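Local coordinates for ribonucleoside-diphosphate reductase, alpha chain (Actinobacillus ureae ATCC 25976, PDB 6DQX), which probably reduces ribonucleoside diphosphates to deoxyribonucleotides, serving as the catalytic subunit of a class Id ribonucleotide reductase, at residues N408-S413 with I516-S521; C275-L280 with I414-S419. All blocks are in the same frame, centred on the assembly; numbering follows the deposited sequence.

Interaction 1 of 2, residues N408-S413 with I516-S521; sequences NTTLMS and IDQGQS
The carboxylate of Asp517 receives two successive backbone amides of the loop 408-413. Met412 N donates to the syn lone pair of Asp517 OD1 at 2.9 Å, with an angle of 164° at the hydrogen. Leu411 N meets Asp517 OD2, also at 2.9 Å, from the syn side and 17° out of the carboxylate plane. A weak second branch runs from Leu411 N to Asp517 OD1. Asp517 CG sits between its own backbone N and carbonyl carbon (chi1 54°), which turns the carboxylate toward these amides. OD2 has a further donor. A single water donates one hydrogen bond to OD2 and one to Thr409 O, which also accepts a bond from Arg406.

The next link runs the other way. Gln518 N donates to Met412 O at 3.1 Å, almost in line with the C=O bond. Ile516 CG2 approaches the same oxygen at 3.5 Å. Beyond it, Ser413 CA makes a CH···O contact of 3.5 Å with Gly519 O.

The Gln518 side chain lies across that of Thr410 at about a right angle. Gln518 CG packs against Thr410 CB at 3.7 Å. Gln518 NE2 comes close to Thr410 OG1, but the angle is too poor for a bond. Their better partners lie outside: Met279 N for Gln518 OE1, and Leu346 for Thr410 OG1. Both loops belong to the ribonucleotide reductase barrel domain. Through their backbones, Thr410 bonds to Leu346, just before strand 347-351, and Leu411 and Ser413 bond to Leu348 within it.

Here one acidic side chain serves two amides of irregular chain. The amides pointing at Asp517 would be expected to stabilise its negative charge.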
loop_
_atom_site.group_PDB
_atom_site.type_symbol
_atom_site.label_atom_id
_atom_site.label_comp_id
_atom_site.label_asym_id
_atom_site.label_seq_id
_atom_site.Cartn_x
_atom_site.Cartn_y
_atom_site.Cartn_z
ATOM N N ASN A 408 10.959 5.100 32.434
ATOM C CA ASN A 408 11.274 5.160 30.997
ATOM C C ASN A 408 12.426 4.243 30.655
ATOM O O ASN A 408 13.458 4.269 31.315
ATOM C CB ASN A 408 11.672 6.572 30.661
ATOM C CG ASN A 408 10.681 7.575 31.197
ATOM O OD1 ASN A 408 10.931 8.223 32.227
ATOM N ND2 ASN A 408 9.509 7.659 30.556
ATOM N N THR A 409 12.264 3.416 29.617
ATOM C CA THR A 409 13.288 2.417 29.306
ATOM C C THR A 409 14.579 3.076 28.851
ATOM O O THR A 409 15.689 2.623 29.213
ATOM C CB THR A 409 12.838 1.397 28.242
ATOM O OG1 THR A 409 12.395 2.095 27.079
ATOM C CG2 THR A 409 11.753 0.494 28.784
ATOM N N THR A 410 14.415 4.160 28.088
ATOM C CA THR A 410 15.496 5.002 27.630
ATOM C C THR A 410 15.146 6.461 27.900
ATOM O O THR A 410 13.973 6.833 27.938
ATOM C CB THR A 410 15.750 4.827 26.102
ATOM O OG1 THR A 410 14.605 5.294 25.366
ATOM C CG2 THR A 410 16.055 3.360 25.803
ATOM N N LEU A 411 16.176 7.276 28.074
ATOM C CA LEU A 411 16.066 8.689 28.359
ATOM C C LEU A 411 16.680 9.621 27.303
ATOM O O LEU A 411 16.155 10.731 27.123
ATOM C CB LEU A 411 16.724 9.003 29.710
ATOM C CG LEU A 411 15.902 8.704 30.978
ATOM C CD1 LEU A 411 14.548 9.425 30.924
ATOM C CD2 LEU A 411 15.719 7.226 31.204
ATOM N N MET A 412 17.746 9.207 26.627
ATOM C CA MET A 412 18.523 10.135 25.780
ATOM C C MET A 412 18.831 9.662 24.382
ATOM O O MET A 412 19.169 8.508 24.172
ATOM C CB MET A 412 19.854 10.517 26.474
ATOM C CG MET A 412 19.653 11.403 27.692
ATOM S SD MET A 412 21.198 11.770 28.548
ATOM C CE MET A 412 21.874 12.828 27.267
ATOM N N SER A 413 18.765 10.596 23.442
ATOM C CA SER A 413 19.107 10.323 22.055
ATOM C C SER A 413 19.468 11.636 21.414
ATOM O O SER A 413 18.830 12.665 21.700
ATOM C CB SER A 413 17.902 9.692 21.318
ATOM O OG SER A 413 16.823 10.591 21.238
ATOM N N ILE A 516 24.823 7.794 26.788
ATOM C CA ILE A 516 23.589 7.949 25.979
ATOM C C ILE A 516 23.026 6.556 25.761
ATOM O O ILE A 516 23.667 5.688 25.147
ATOM C CB ILE A 516 23.903 8.628 24.621
ATOM C CG1 ILE A 516 24.381 10.072 24.827
ATOM C CG2 ILE A 516 22.663 8.617 23.705
ATOM C CD1 ILE A 516 25.065 10.668 23.608
ATOM N N ASP A 517 21.836 6.321 26.299
ATOM C CA ASP A 517 21.244 4.992 26.204
ATOM C C ASP A 517 20.643 4.637 24.818
ATOM O O ASP A 517 20.517 3.453 24.509
ATOM C CB ASP A 517 20.298 4.687 27.402
ATOM C CG ASP A 517 19.221 5.743 27.615
ATOM O OD1 ASP A 517 19.041 6.620 26.742
ATOM O OD2 ASP A 517 18.522 5.683 28.670
ATOM N N GLN A 518 20.291 5.628 24.011
ATOM C CA GLN A 518 19.974 5.396 22.605
ATOM C C GLN A 518 21.203 5.753 21.764
ATOM O O GLN A 518 22.337 5.323 22.084
ATOM C CB GLN A 518 18.696 6.124 22.193
ATOM C CG GLN A 518 17.447 5.780 23.012
ATOM C CD GLN A 518 16.171 6.051 22.224
ATOM O OE1 GLN A 518 15.957 5.464 21.157
ATOM N NE2 GLN A 518 15.359 6.976 22.701
ATOM N N GLY A 519 21.007 6.499 20.689
ATOM C CA GLY A 519 22.092 6.768 19.746
ATOM C C GLY A 519 22.247 8.208 19.394
ATOM O O GLY A 519 21.740 9.128 20.092
ATOM N N GLN A 520 22.974 8.434 18.298
ATOM C CA GLN A 520 23.315 9.756 17.887
ATOM C C GLN A 520 23.318 9.872 16.359
ATOM O O GLN A 520 23.916 9.038 15.700
ATOM C CB GLN A 520 24.748 10.134 18.371
ATOM C CG GLN A 520 25.007 9.982 19.847
ATOM C CD GLN A 520 26.475 10.254 20.135
ATOM O OE1 GLN A 520 26.960 11.369 19.869
ATOM N NE2 GLN A 520 27.202 9.240 20.588
ATOM N N SER A 521 22.643 10.892 15.825
ATOM C CA SER A 521 22.662 11.154 14.370
ATOM C C SER A 521 23.930 11.876 14.014
ATOM O O SER A 521 24.062 13.062 14.303
ATOM C CB SER A 521 21.457 12.001 13.939
ATOM O OG SER A 521 20.288 11.396 14.430
HETATM O O HOH W 1 18.331 3.343 29.768
#

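Interaction 2 of 2, residues C275-L280 with I414-S419; sequences CTEIML and IAPTKS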
loop_
_atom_site.group_PDB
_atom_site.type_symbol
_atom_site.label_atom_id
_atom_site.label_comp_id
_atom_site.label_asym_id
_atom_site.label_seq_id
_atom_site.Cartn_x
_atom_site.Cartn_y
_atom_site.Cartn_z
ATOM N N CYS A 275 16.152 9.077 11.226
ATOM C CA CYS A 275 17.338 9.927 11.408
ATOM C C CYS A 275 18.557 9.270 12.078
ATOM O O CYS A 275 19.588 9.931 12.200
ATOM C CB CYS A 275 16.936 11.189 12.157
ATOM S SG CYS A 275 15.706 12.157 11.236
ATOM N N THR A 276 18.434 7.982 12.408
ATOM C CA THR A 276 19.494 7.066 12.887
ATOM C C THR A 276 19.915 7.231 14.354
ATOM O O THR A 276 20.855 6.555 14.784
ATOM C CB THR A 276 20.788 7.025 12.014
ATOM O OG1 THR A 276 21.588 8.198 12.246
ATOM C CG2 THR A 276 20.483 6.927 10.532
ATOM N N GLU A 277 19.204 8.039 15.134
ATOM C CA GLU A 277 19.550 8.237 16.553
ATOM C C GLU A 277 18.778 7.305 17.505
ATOM O O GLU A 277 19.150 7.170 18.681
ATOM C CB GLU A 277 19.277 9.688 16.970
ATOM C CG GLU A 277 17.860 10.035 17.452
ATOM C CD GLU A 277 16.858 10.345 16.353
ATOM O OE1 GLU A 277 17.158 10.129 15.168
ATOM O OE2 GLU A 277 15.779 10.872 16.682
ATOM N N ILE A 278 17.687 6.702 17.027
ATOM C CA ILE A 278 16.862 5.874 17.913
ATOM C C ILE A 278 17.410 4.456 17.978
ATOM O O ILE A 278 17.905 3.922 16.989
ATOM C CB ILE A 278 15.384 5.885 17.436
ATOM C CG1 ILE A 278 14.840 7.331 17.501
ATOM C CG2 ILE A 278 14.518 4.931 18.246
ATOM C CD1 ILE A 278 14.692 7.889 18.906
ATOM N N MET A 279 17.316 3.852 19.167
ATOM C CA MET A 279 17.823 2.482 19.418
ATOM C C MET A 279 16.831 1.765 20.308
ATOM O O MET A 279 17.052 1.610 21.517
ATOM C CB MET A 279 19.224 2.520 20.069
ATOM C CG MET A 279 20.254 3.281 19.250
ATOM S SD MET A 279 20.799 2.282 17.886
ATOM C CE MET A 279 21.320 3.477 16.666
ATOM N N LEU A 280 15.720 1.326 19.699
ATOM C CA LEU A 280 14.623 0.723 20.456
ATOM C C LEU A 280 14.171 -0.563 19.745
ATOM O O LEU A 280 14.368 -0.696 18.530
ATOM C CB LEU A 280 13.442 1.670 20.577
ATOM C CG LEU A 280 13.708 2.980 21.312
ATOM C CD1 LEU A 280 12.521 3.918 21.155
ATOM C CD2 LEU A 280 13.992 2.699 22.784
ATOM N N ILE A 414 20.411 11.622 20.484
ATOM C CA ILE A 414 20.856 12.888 19.879
ATOM C C ILE A 414 20.379 13.004 18.437
ATOM O O ILE A 414 21.073 12.639 17.491
ATOM C CB ILE A 414 22.399 13.086 20.003
ATOM C CG1 ILE A 414 22.878 12.808 21.424
ATOM C CG2 ILE A 414 22.812 14.465 19.499
ATOM C CD1 ILE A 414 22.185 13.598 22.508
ATOM N N ALA A 415 19.161 13.503 18.298
ATOM C CA ALA A 415 18.561 13.754 16.991
ATOM C C ALA A 415 19.160 14.975 16.257
ATOM O O ALA A 415 19.777 15.854 16.871
ATOM C CB ALA A 415 17.070 13.944 17.161
ATOM N N PRO A 416 18.922 15.067 14.935
ATOM C CA PRO A 416 19.289 16.278 14.211
ATOM C C PRO A 416 18.375 17.417 14.661
ATOM O O PRO A 416 17.256 17.168 15.107
ATOM C CB PRO A 416 18.994 15.910 12.739
ATOM C CG PRO A 416 18.828 14.428 12.727
ATOM C CD PRO A 416 18.227 14.109 14.048
ATOM N N THR A 417 18.841 18.648 14.621
ATOM C CA THR A 417 18.029 19.762 15.159
ATOM C C THR A 417 18.094 20.996 14.248
ATOM O O THR A 417 18.097 22.117 14.742
ATOM C CB THR A 417 18.458 20.180 16.597
ATOM O OG1 THR A 417 19.756 20.748 16.555
ATOM C CG2 THR A 417 18.434 19.042 17.577
ATOM N N LYS A 418 18.103 20.811 12.928
ATOM C CA LYS A 418 18.367 21.958 12.034
ATOM C C LYS A 418 17.323 23.078 12.209
ATOM O O LYS A 418 17.680 24.226 12.448
ATOM C CB LYS A 418 18.473 21.523 10.568
ATOM C CG LYS A 418 19.632 20.569 10.271
ATOM C CD LYS A 418 21.007 21.210 10.371
ATOM C CE LYS A 418 22.129 20.169 10.451
ATOM N NZ LYS A 418 22.387 19.411 9.196
ATOM N N SER A 419 16.039 22.737 12.160
ATOM C CA SER A 419 14.987 23.745 12.344
ATOM C C SER A 419 14.894 24.200 13.790
ATOM O O SER A 419 14.703 25.392 14.069
ATOM C CB SER A 419 13.635 23.215 11.854
ATOM O OG SER A 419 13.732 22.887 10.474
#
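Cys275 and Pro416 make the apolar part of this contact. Cys275 CB packs against the proline ring, 3.7 Å from Pro416 CD and 3.8 Å from Pro416 CG. The sulfur stands a little farther off, with Cys275 SG 4.1 Å from Pro416 CG. Tyr551 of strand 549-554 touches both residues.

The second kind of contact is made by Glu277 along the backbone of Ile414 and Ala415. Glu277 CB meets Ile414 O at 3.5 Å, and its CG lies over Ala415 N and CA. The chain then bends at chi2 (-84°), bringing the carboxylate alongside the alanine methyl. Glu277 OE2 is 3.4 Å from Ala415 CB. Leu292 of strand 288-296 also touches Ala415.

The segment 275-280 is part of the loop leading into strand 288-296, near the centre of the chain. Its Asn-x-Cys-x-Glu sequence matches the finger loop inside the ribonucleotide reductase barrel. In class I relatives the cysteine of this motif carries the thiyl radical, and Cys275 is probably its equivalent. The partner segment leads from Pro416 into helix 418-423, with Thr417 at the N-cap position.

No hydrogen bond runs directly between the two segments. Ser521 lies between them: its OG bonds to Cys275 O and, weakly, to Ile414 O. Thr276 OG1 donates to Cys275 O at 2.6 Å, tilted 26° from the carbonyl plane. Asn273 binds Glu277 through ND2 at OE1, while its OD1 takes Ile278 N. On the other segment, Thr417 OG1 bonds to Ser430 N, and Lys418 forms a salt bridge with Glu432.

Both contacts are buried in the barrel, and neither lies at the surface. Interaction 2 sits almost at the centre of the chain; interaction 1 is about 10 Å from it, centre to centre. They share elements. Ser413 runs straight on into Ile414, and the loop 516-521 reaches both. Gly519 O probably bonds to Ile414 N, and Gln518 packs on Ile278. Their chemistry differs. Interaction 1 ties two loops by direct hydrogen bonds and a water. Interaction 2 has van der Waals contacts across its segments, where the probable finger loop passes the chain entering helix 418-423.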